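Local coordinates for protein alginate lyase, family PL7 (Zobellia galactanivorans, PDB 3ZPY) that cleaves alginate, probably by beta-elimination at its mannuronate and guluronate linkages, and is represented here by its catalytic PL7 domain, at residues A[48-53]-A[61-66]; A[100-105]-A[179-184]; A[191-196]-A[205-210]. All blocks are in the same frame, centred on the assembly; numbering follows the deposited sequence.

Contact 1. Residues A[48-53]-A[61-66]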
loop_
_atom_site.group_PDB
_atom_site.type_symbol
_atom_site.label_atom_id
_atom_site.label_comp_id
_atom_site.label_asym_id
_atom_site.label_seq_id
_atom_site.Cartn_x
_atom_site.Cartn_y
_atom_site.Cartn_z
ATOM N N ASP A 48 -10.559 2.684 -15.305
ATOM C CA ASP A 48 -10.393 1.232 -15.332
ATOM C C ASP A 48 -9.006 0.760 -15.503
ATOM O O ASP A 48 -8.744 -0.408 -15.228
ATOM C CB ASP A 48 -11.218 0.673 -16.527
ATOM C CG ASP A 48 -12.706 0.689 -16.279
ATOM O OD1 ASP A 48 -13.132 1.143 -15.138
ATOM O OD2 ASP A 48 -13.486 0.307 -17.233
ATOM N N ASN A 49 -8.067 1.663 -15.854
ATOM C CA ASN A 49 -6.702 1.198 -15.966
ATOM C C ASN A 49 -6.027 1.110 -14.562
ATOM O O ASN A 49 -5.017 0.437 -14.398
ATOM C CB ASN A 49 -5.864 2.136 -16.795
ATOM C CG ASN A 49 -6.125 2.006 -18.308
ATOM O OD1 ASN A 49 -6.281 3.018 -18.993
ATOM N ND2 ASN A 49 -6.359 0.801 -18.757
ATOM N N TYR A 50 -6.547 1.890 -13.587
ATOM C CA TYR A 50 -5.835 2.137 -12.299
ATOM C C TYR A 50 -6.633 1.958 -11.019
ATOM O O TYR A 50 -6.114 1.466 -10.018
ATOM C CB TYR A 50 -5.281 3.579 -12.249
ATOM C CG TYR A 50 -4.319 3.893 -13.380
ATOM C CD1 TYR A 50 -3.182 3.070 -13.642
ATOM C CD2 TYR A 50 -4.583 4.949 -14.252
ATOM C CE1 TYR A 50 -2.372 3.384 -14.708
ATOM C CE2 TYR A 50 -3.764 5.271 -15.321
ATOM C CZ TYR A 50 -2.659 4.476 -15.567
ATOM O OH TYR A 50 -1.810 4.791 -16.604
ATOM N N PHE A 51 -7.851 2.482 -11.021
ATOM C CA PHE A 51 -8.573 2.736 -9.780
ATOM C C PHE A 51 -10.040 2.701 -10.123
ATOM O O PHE A 51 -10.561 3.663 -10.737
ATOM C CB PHE A 51 -8.160 4.138 -9.203
ATOM C CG PHE A 51 -8.848 4.459 -7.874
ATOM C CD1 PHE A 51 -8.381 3.916 -6.670
ATOM C CD2 PHE A 51 -9.929 5.322 -7.847
ATOM C CE1 PHE A 51 -8.993 4.242 -5.470
ATOM C CE2 PHE A 51 -10.510 5.658 -6.655
ATOM C CZ PHE A 51 -10.060 5.138 -5.480
ATOM N N TYR A 52 -10.730 1.608 -9.690
ATOM C CA TYR A 52 -12.081 1.385 -10.164
ATOM C C TYR A 52 -12.809 0.511 -9.194
ATOM O O TYR A 52 -12.237 -0.048 -8.285
ATOM C CB TYR A 52 -12.097 0.850 -11.624
ATOM C CG TYR A 52 -11.420 -0.486 -11.819
ATOM C CD1 TYR A 52 -12.172 -1.648 -11.646
ATOM C CD2 TYR A 52 -10.055 -0.589 -12.100
ATOM C CE1 TYR A 52 -11.590 -2.908 -11.811
ATOM C CE2 TYR A 52 -9.415 -1.852 -12.213
ATOM C CZ TYR A 52 -10.247 -2.984 -12.085
ATOM O OH TYR A 52 -9.690 -4.214 -12.192
ATOM N N THR A 53 -14.096 0.342 -9.465
ATOM C CA THR A 53 -14.919 -0.515 -8.554
ATOM C C THR A 53 -15.877 -1.417 -9.317
ATOM O O THR A 53 -16.303 -1.045 -10.442
ATOM C CB THR A 53 -15.682 0.333 -7.483
ATOM O OG1 THR A 53 -16.312 -0.543 -6.560
ATOM C CG2 THR A 53 -16.691 1.271 -8.129
ATOM N N LYS A 61 -4.816 -0.953 -9.553
ATOM C CA LYS A 61 -4.072 -1.676 -10.600
ATOM C C LYS A 61 -2.830 -0.793 -10.991
ATOM O O LYS A 61 -3.012 0.394 -11.395
ATOM C CB LYS A 61 -5.049 -1.846 -11.857
ATOM C CG LYS A 61 -4.472 -2.779 -12.882
ATOM C CD LYS A 61 -5.453 -3.105 -13.985
ATOM C CE LYS A 61 -4.912 -4.095 -14.964
ATOM N NZ LYS A 61 -5.981 -4.537 -15.887
ATOM N N CYS A 62 -1.659 -1.388 -10.823
ATOM C CA CYS A 62 -0.406 -0.645 -11.083
ATOM C C CYS A 62 0.506 -1.506 -11.927
ATOM O O CYS A 62 0.471 -2.740 -11.834
ATOM C CB CYS A 62 0.209 -0.201 -9.699
ATOM S SG CYS A 62 1.571 0.948 -9.876
ATOM N N TYR A 63 1.338 -0.869 -12.736
ATOM C CA TYR A 63 2.039 -1.593 -13.780
ATOM C C TYR A 63 3.531 -1.442 -13.598
ATOM O O TYR A 63 4.000 -0.361 -13.221
ATOM C CB TYR A 63 1.680 -1.064 -15.214
ATOM C CG TYR A 63 0.206 -1.129 -15.485
ATOM C CD1 TYR A 63 -0.669 -0.181 -14.903
ATOM C CD2 TYR A 63 -0.310 -2.093 -16.390
ATOM C CE1 TYR A 63 -2.027 -0.228 -15.079
ATOM C CE2 TYR A 63 -1.719 -2.139 -16.595
ATOM C CZ TYR A 63 -2.520 -1.137 -16.012
ATOM O OH TYR A 63 -3.894 -1.239 -16.161
ATOM N N ARG A 64 4.251 -2.531 -13.857
ATOM C CA ARG A 64 5.723 -2.478 -13.960
ATOM C C ARG A 64 6.080 -1.366 -14.943
ATOM O O ARG A 64 5.488 -1.243 -16.043
ATOM C CB ARG A 64 6.144 -3.830 -14.596
ATOM C CG ARG A 64 7.669 -4.062 -14.703
ATOM C CD ARG A 64 7.899 -5.430 -15.351
ATOM N NE ARG A 64 9.283 -5.922 -15.192
ATOM C CZ ARG A 64 10.231 -5.879 -16.123
ATOM N NH1 ARG A 64 10.076 -5.193 -17.249
ATOM N NH2 ARG A 64 11.376 -6.518 -15.918
ATOM N N GLY A 65 7.053 -0.514 -14.543
ATOM C CA GLY A 65 7.554 0.536 -15.481
ATOM C C GLY A 65 6.582 1.708 -15.668
ATOM O O GLY A 65 6.880 2.536 -16.483
ATOM N N LEU A 66 5.428 1.737 -14.940
ATOM C CA LEU A 66 4.467 2.795 -15.086
ATOM C C LEU A 66 5.122 4.120 -14.702
ATOM O O LEU A 66 5.644 4.297 -13.584
ATOM C CB LEU A 66 3.301 2.515 -14.208
ATOM C CG LEU A 66 2.033 3.420 -14.320
ATOM C CD1 LEU A 66 1.427 3.367 -15.734
ATOM C CD2 LEU A 66 0.953 3.146 -13.246
HETATM O O HOH W 1 -7.444 -2.340 -16.936
#
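Tyr50 and Tyr63 meet rim to rim at the open end of the 51-53/58-63 hairpin, where both rings are buried, with ring planes at 90° and Tyr50 CE1 3.6 Å from Tyr63 CE1. The type II turn from Tyr63 to Leu66, in which Gly65 takes the positive-phi position that glycine suits, brings Leu66 CD2 to the same Tyr50 CE1, also 3.6 Å away. Asn49 CB lies over one face of the Tyr50 ring. Tyrosine fits here because its carbon rim packs as an apolar surface while its hydroxyl still finds a polar partner: Tyr50 OH bonds Gly22 O, and Tyr63 OH donates to Asn49 O (2.7 Å), pointing at a lone pair within the plane of that carbonyl. Beside them runs one straight backbone bond, Lys61 N to Tyr50 O, at 2.8 Å and 173°.

The solvent side is looser. Lys61 stretches out, all four side-chain torsions near the extended value, and its CB passes 3.4 Å from Asn49 O. Its ammonium group makes no direct bond to the 48-53 segment; a water takes a hydrogen bond from Lys61 NZ at 2.8 Å and gives one to Asp48 O at 2.9 Å. Lys61 also makes a cation-pi contact with Tyr235. Water, phenol and amide thus meet the carbonyls of Asp48, Asn49 and Tyr50, which implies that the classic beta bulge, Tyr50 and Phe51 facing Asp47, is held through backbone oxygens as well as Tyr50 packing.

Contact 2. Residues A[100-105]-A[179-184]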
loop_
_atom_site.group_PDB
_atom_site.type_symbol
_atom_site.label_atom_id
_atom_site.label_comp_id
_atom_site.label_asym_id
_atom_site.label_seq_id
_atom_site.Cartn_x
_atom_site.Cartn_y
_atom_site.Cartn_z
ATOM N N GLU A 100 -7.847 -1.327 9.489
ATOM C CA GLU A 100 -8.463 -2.631 9.094
ATOM C C GLU A 100 -8.923 -2.550 7.646
ATOM O O GLU A 100 -9.459 -1.540 7.199
ATOM C CB GLU A 100 -9.644 -2.916 9.966
ATOM C CG GLU A 100 -9.249 -3.211 11.404
ATOM C CD GLU A 100 -10.417 -3.310 12.348
ATOM O OE1 GLU A 100 -10.950 -2.211 12.617
ATOM O OE2 GLU A 100 -10.790 -4.399 12.726
ATOM N N TRP A 101 -8.657 -3.624 6.907
ATOM C CA TRP A 101 -9.133 -3.705 5.514
ATOM C C TRP A 101 -9.215 -5.116 5.099
ATOM O O TRP A 101 -8.446 -5.976 5.551
ATOM C CB TRP A 101 -8.202 -2.898 4.577
ATOM C CG TRP A 101 -6.815 -3.366 4.291
ATOM C CD1 TRP A 101 -6.361 -3.713 3.007
ATOM C CD2 TRP A 101 -5.672 -3.525 5.167
ATOM N NE1 TRP A 101 -5.058 -4.059 3.042
ATOM C CE2 TRP A 101 -4.562 -3.964 4.319
ATOM C CE3 TRP A 101 -5.439 -3.303 6.511
ATOM C CZ2 TRP A 101 -3.269 -4.188 4.871
ATOM C CZ3 TRP A 101 -4.170 -3.531 7.038
ATOM C CH2 TRP A 101 -3.122 -4.005 6.237
ATOM N N THR A 102 -10.138 -5.389 4.212
ATOM C CA THR A 102 -10.345 -6.724 3.696
ATOM C C THR A 102 -9.752 -6.686 2.311
ATOM O O THR A 102 -10.112 -5.827 1.482
ATOM C CB THR A 102 -11.879 -7.028 3.695
ATOM O OG1 THR A 102 -12.320 -7.022 5.049
ATOM C CG2 THR A 102 -12.193 -8.406 3.040
ATOM N N VAL A 103 -8.939 -7.646 2.048
ATOM C CA VAL A 103 -8.072 -7.524 0.786
ATOM C C VAL A 103 -8.018 -8.864 0.065
ATOM O O VAL A 103 -8.082 -9.955 0.673
ATOM C CB VAL A 103 -6.626 -7.069 1.194
ATOM C CG1 VAL A 103 -5.831 -8.176 1.947
ATOM C CG2 VAL A 103 -5.830 -6.591 -0.032
ATOM N N GLN A 104 -7.836 -8.748 -1.259
ATOM C CA GLN A 104 -7.214 -9.826 -2.046
ATOM C C GLN A 104 -6.159 -9.264 -2.963
ATOM O O GLN A 104 -6.169 -8.062 -3.296
ATOM C CB GLN A 104 -8.213 -10.529 -2.928
ATOM C CG GLN A 104 -9.485 -11.101 -2.234
ATOM C CD GLN A 104 -10.195 -12.040 -3.147
ATOM O OE1 GLN A 104 -9.863 -12.091 -4.384
ATOM N NE2 GLN A 104 -11.151 -12.787 -2.638
ATOM N N VAL A 105 -5.213 -10.139 -3.286
ATOM C CA VAL A 105 -4.248 -9.800 -4.337
ATOM C C VAL A 105 -4.634 -10.772 -5.461
ATOM O O VAL A 105 -4.640 -12.006 -5.224
ATOM C CB VAL A 105 -2.782 -9.865 -3.910
ATOM C CG1 VAL A 105 -1.889 -9.563 -5.123
ATOM C CG2 VAL A 105 -2.546 -8.962 -2.699
ATOM N N ASP A 179 -6.199 -14.424 -4.887
ATOM C CA ASP A 179 -7.647 -14.561 -5.018
ATOM C C ASP A 179 -8.240 -15.130 -3.790
ATOM O O ASP A 179 -9.246 -15.795 -3.861
ATOM C CB ASP A 179 -7.916 -15.492 -6.203
ATOM C CG ASP A 179 -7.338 -14.957 -7.522
ATOM O OD1 ASP A 179 -7.381 -13.753 -7.777
ATOM O OD2 ASP A 179 -6.702 -15.777 -8.273
ATOM N N THR A 180 -7.838 -14.666 -2.606
ATOM C CA THR A 180 -8.212 -15.185 -1.321
ATOM C C THR A 180 -8.422 -14.037 -0.385
ATOM O O THR A 180 -7.534 -13.176 -0.227
ATOM C CB THR A 180 -7.187 -16.138 -0.746
ATOM O OG1 THR A 180 -7.064 -17.261 -1.619
ATOM C CG2 THR A 180 -7.568 -16.639 0.619
ATOM N N THR A 181 -9.572 -13.956 0.249
ATOM C CA THR A 181 -9.918 -12.796 1.117
ATOM C C THR A 181 -9.212 -12.953 2.442
ATOM O O THR A 181 -9.285 -14.001 3.129
ATOM C CB THR A 181 -11.441 -12.823 1.294
ATOM O OG1 THR A 181 -11.898 -12.446 0.018
ATOM C CG2 THR A 181 -11.878 -11.757 2.339
ATOM N N TYR A 182 -8.561 -11.842 2.827
ATOM C CA TYR A 182 -7.963 -11.764 4.191
ATOM C C TYR A 182 -8.548 -10.509 4.834
ATOM O O TYR A 182 -8.520 -9.412 4.247
ATOM C CB TYR A 182 -6.441 -11.618 4.112
ATOM C CG TYR A 182 -5.836 -12.837 3.554
ATOM C CD1 TYR A 182 -5.626 -13.972 4.336
ATOM C CD2 TYR A 182 -5.459 -12.870 2.178
ATOM C CE1 TYR A 182 -5.052 -15.111 3.805
ATOM C CE2 TYR A 182 -4.934 -14.038 1.586
ATOM C CZ TYR A 182 -4.701 -15.130 2.429
ATOM O OH TYR A 182 -4.138 -16.259 1.898
ATOM N N ASN A 183 -9.011 -10.679 6.061
ATOM C CA ASN A 183 -9.323 -9.528 6.903
ATOM C C ASN A 183 -8.103 -9.075 7.690
ATOM O O ASN A 183 -7.646 -9.830 8.596
ATOM C CB ASN A 183 -10.459 -9.836 7.875
ATOM C CG ASN A 183 -11.748 -10.202 7.130
ATOM O OD1 ASN A 183 -12.170 -9.456 6.198
ATOM N ND2 ASN A 183 -12.389 -11.311 7.508
ATOM N N CYS A 184 -7.507 -7.930 7.309
ATOM C CA CYS A 184 -6.187 -7.527 7.836
ATOM C C CYS A 184 -6.400 -6.477 8.891
ATOM O O CYS A 184 -7.310 -5.635 8.780
ATOM C CB CYS A 184 -5.342 -6.892 6.717
ATOM S SG CYS A 184 -5.096 -7.924 5.278
HETATM O O HOH W 2 -11.857 -15.039 -4.500
HETATM O O HOH W 3 -5.383 -12.814 -1.886
#
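Trp101 holds its CG in the crowded position between backbone N and carbonyl carbon (chi1 70°), while Cys184 puts SG anti to its carbonyl carbon (chi1 -57°); with these settings the indole lies under the cysteine. The frame is an antiparallel strand pair in the beta-sandwich of the jelly-roll type found in PL7 lyases. Cys184 CB sits 3.4 Å from the centroid of the six-membered ring of Trp101, a CH-pi contact over the face, and Cys184 SG makes a sulfur-aromatic contact over the same ring, 4.2 Å from its centroid. Val103 CG1 touches Cys184 SG at 3.4 Å. A small, polarisable cysteine suits this place between a flat indole and a branched valine, on the face that packs against Phe121 of the other sheet.

Trp101 with Cys184 and Val103 with Tyr182 are hydrogen-bonded pairs, each joined by two backbone bonds. Between them Thr102 and Asn183 form a non-hydrogen-bonded pair whose side chains lie side by side on the opposite face: Thr102 OG1 donates to Asn183 OD1 at 2.7 Å. The methyls Thr102 CG2 and Thr181 CG2 are packed tightly, 3.4 Å apart. Where the strand pairing gives way to loop, the amide of Gln104 works at both ends. Its OE1 takes a bond from Arg239, and its NE2 donates almost straight (174°) and in the amide plane to Thr181 OG1, 2.8 Å away, while also giving a bond to a water that donates to Asp179 O.

Contact 3. Residues A[191-196]-A[205-210]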
loop_
_atom_site.group_PDB
_atom_site.type_symbol
_atom_site.label_atom_id
_atom_site.label_comp_id
_atom_site.label_asym_id
_atom_site.label_seq_id
_atom_site.Cartn_x
_atom_site.Cartn_y
_atom_site.Cartn_z
ATOM N N GLY A 191 4.708 1.136 20.819
ATOM C CA GLY A 191 5.853 1.057 20.033
ATOM C C GLY A 191 6.010 -0.275 19.295
ATOM O O GLY A 191 6.984 -0.494 18.650
ATOM N N TYR A 192 5.016 -1.160 19.332
ATOM C CA TYR A 192 5.008 -2.386 18.550
ATOM C C TYR A 192 4.211 -2.212 17.256
ATOM O O TYR A 192 3.118 -1.635 17.268
ATOM C CB TYR A 192 4.314 -3.535 19.304
ATOM C CG TYR A 192 5.154 -4.096 20.447
ATOM C CD1 TYR A 192 5.235 -3.413 21.702
ATOM C CD2 TYR A 192 5.760 -5.342 20.317
ATOM C CE1 TYR A 192 5.979 -3.969 22.761
ATOM C CE2 TYR A 192 6.572 -5.842 21.381
ATOM C CZ TYR A 192 6.606 -5.194 22.559
ATOM O OH TYR A 192 7.351 -5.636 23.686
ATOM N N VAL A 193 4.744 -2.754 16.138
ATOM C CA VAL A 193 4.028 -2.867 14.847
ATOM C C VAL A 193 3.555 -4.291 14.745
ATOM O O VAL A 193 4.288 -5.246 15.002
ATOM C CB VAL A 193 5.010 -2.568 13.711
ATOM C CG1 VAL A 193 4.346 -2.833 12.389
ATOM C CG2 VAL A 193 5.449 -1.122 13.858
ATOM N N GLU A 194 2.262 -4.448 14.414
ATOM C CA GLU A 194 1.624 -5.784 14.390
ATOM C C GLU A 194 0.614 -5.940 13.313
ATOM O O GLU A 194 -0.161 -4.999 13.037
ATOM C CB GLU A 194 1.003 -6.084 15.744
ATOM C CG GLU A 194 0.361 -7.474 15.867
ATOM C CD GLU A 194 0.115 -7.827 17.308
ATOM O OE1 GLU A 194 0.115 -6.897 18.184
ATOM O OE2 GLU A 194 -0.013 -9.026 17.605
ATOM N N LEU A 195 0.702 -7.107 12.655
ATOM C CA LEU A 195 -0.353 -7.507 11.689
ATOM C C LEU A 195 -1.078 -8.688 12.171
ATOM O O LEU A 195 -0.486 -9.706 12.487
ATOM C CB LEU A 195 0.313 -7.815 10.323
ATOM C CG LEU A 195 -0.628 -8.209 9.173
ATOM C CD1 LEU A 195 -1.528 -7.076 8.689
ATOM C CD2 LEU A 195 0.203 -8.751 8.021
ATOM N N PHE A 196 -2.424 -8.587 12.108
ATOM C CA PHE A 196 -3.326 -9.717 12.254
ATOM C C PHE A 196 -3.910 -10.024 10.864
ATOM O O PHE A 196 -4.246 -9.118 10.071
ATOM C CB PHE A 196 -4.519 -9.396 13.198
ATOM C CG PHE A 196 -4.126 -9.084 14.651
ATOM C CD1 PHE A 196 -3.667 -7.791 15.020
ATOM C CD2 PHE A 196 -4.414 -9.976 15.654
ATOM C CE1 PHE A 196 -3.258 -7.553 16.349
ATOM C CE2 PHE A 196 -4.038 -9.758 16.963
ATOM C CZ PHE A 196 -3.506 -8.542 17.299
ATOM N N LYS A 205 6.361 -6.869 16.330
ATOM C CA LYS A 205 7.756 -6.571 16.620
ATOM C C LYS A 205 7.841 -5.149 17.097
ATOM O O LYS A 205 7.207 -4.251 16.542
ATOM C CB LYS A 205 8.628 -6.778 15.363
ATOM C CG LYS A 205 10.135 -6.706 15.686
ATOM C CD LYS A 205 10.919 -7.239 14.466
ATOM C CE LYS A 205 12.452 -7.214 14.685
ATOM N NZ LYS A 205 12.768 -8.127 15.799
ATOM N N LYS A 206 8.685 -4.937 18.115
ATOM C CA LYS A 206 8.935 -3.594 18.650
ATOM C C LYS A 206 9.835 -2.772 17.712
ATOM O O LYS A 206 10.855 -3.291 17.232
ATOM C CB LYS A 206 9.203 -3.639 20.136
ATOM C CG LYS A 206 9.193 -2.293 20.843
ATOM C CD LYS A 206 9.769 -2.402 22.245
ATOM C CE LYS A 206 9.326 -1.237 23.116
ATOM N NZ LYS A 206 7.852 -1.037 23.066
ATOM N N MET A 207 9.522 -1.495 17.568
ATOM C CA MET A 207 10.426 -0.504 16.956
ATOM C C MET A 207 11.386 -0.048 18.040
ATOM O O MET A 207 10.996 0.687 19.004
ATOM C CB MET A 207 9.651 0.688 16.432
ATOM C CG MET A 207 8.885 0.363 15.188
ATOM S SD MET A 207 9.977 0.350 13.749
ATOM C CE MET A 207 10.281 2.156 13.619
ATOM N N GLU A 208 12.665 -0.392 17.881
ATOM C CA GLU A 208 13.715 0.061 18.824
ATOM C C GLU A 208 14.290 1.394 18.407
ATOM O O GLU A 208 15.454 1.500 18.103
ATOM C CB GLU A 208 14.821 -1.009 18.965
ATOM C CG GLU A 208 14.360 -2.385 19.449
ATOM C CD GLU A 208 13.709 -2.376 20.828
ATOM O OE1 GLU A 208 13.863 -1.397 21.615
ATOM O OE2 GLU A 208 13.058 -3.390 21.137
ATOM N N VAL A 209 13.450 2.387 18.380
ATOM C CA VAL A 209 13.766 3.787 17.961
ATOM C C VAL A 209 13.006 4.628 19.029
ATOM O O VAL A 209 11.856 4.291 19.407
ATOM C CB VAL A 209 13.109 4.093 16.591
ATOM C CG1 VAL A 209 13.120 5.626 16.341
ATOM C CG2 VAL A 209 13.777 3.286 15.460
ATOM N N ASP A 210 13.635 5.722 19.488
ATOM C CA ASP A 210 13.042 6.582 20.548
ATOM C C ASP A 210 11.853 7.399 20.089
ATOM O O ASP A 210 10.842 7.382 20.715
ATOM C CB ASP A 210 14.101 7.483 21.215
ATOM C CG ASP A 210 15.305 6.715 21.662
ATOM O OD1 ASP A 210 15.159 5.587 22.200
ATOM O OD2 ASP A 210 16.412 7.251 21.464
#
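The Tyr192 ring carries Lys206 on one face: CB of the lysine stands over the ring centre, 3.7 Å from the centroid and 13° off the normal, a CH-pi contact. Farther out, Lys206 bends at its last torsion (chi4 50°), which turns NZ back to 3.5 Å from Tyr192 CE1. Across the ring, Tyr192 CD2 approaches the backbone Lys206 N at 3.7 Å. Tyrosine and lysine suit this partly exposed place, since the ring offers a broad apolar face to the lysine methylenes while both residues keep a polar end. Arg204 adds a cation-pi contact to the same ring.

The backbone beneath is an antiparallel hairpin. Val193 and Lys205 form a hydrogen-bonded pair, each N giving a bond of 2.9 Å to the other's O: Val193 N to Lys205 O and Lys205 N to Val193 O. Tyr192 and Lys206 form the next, non-hydrogen-bonded pair. Beyond the last bridge one further bond, Met207 N to Gly191 O at 2.9 Å and 174°, arrives nearly along the C=O axis. Gly191 adopts a positive phi, which glycine readily allows, and Lys206 CG passes 3.6 Å from Gly191 O.

On the face away from Tyr192, Val193 CG2 meets Met207 CG at 4.0 Å. Branched valine favours the extended strand, and flexible methionine can bend its chain into an apolar layer made by several elements. Val193 and Met207 both pack on Val139 of strand 138-146 in the other sheet and on Tyr188 of the adjoining strand 182-189; Met207 also touches Tyr162 and Val163 of helix 162-165, while Lys205 reaches Val163, so this helix lies against the outermost strand, 200-206.

Overall arrangement
From the N terminus, contact 1 comes first and closes a short hairpin loop at the 51-53 margin of the seven-stranded sheet. Contact 2 spans the longest gap, with 73 residues between its segments, and joins neighbouring strands 96-107 and 182-189 after the chain has run through strands of the other sheet. Contact 3 then closes a second short hairpin at the 200-206 margin. The three follow in series, without nesting or crossing. Contacts 1 and 3 lie on opposite sides of the chain's centre, their own centres about 31 Å apart. Contact 2 touches contact 3 through the adjacent strands 182-189 and 192-197, where Trp101 and Cys184 pack on Leu195.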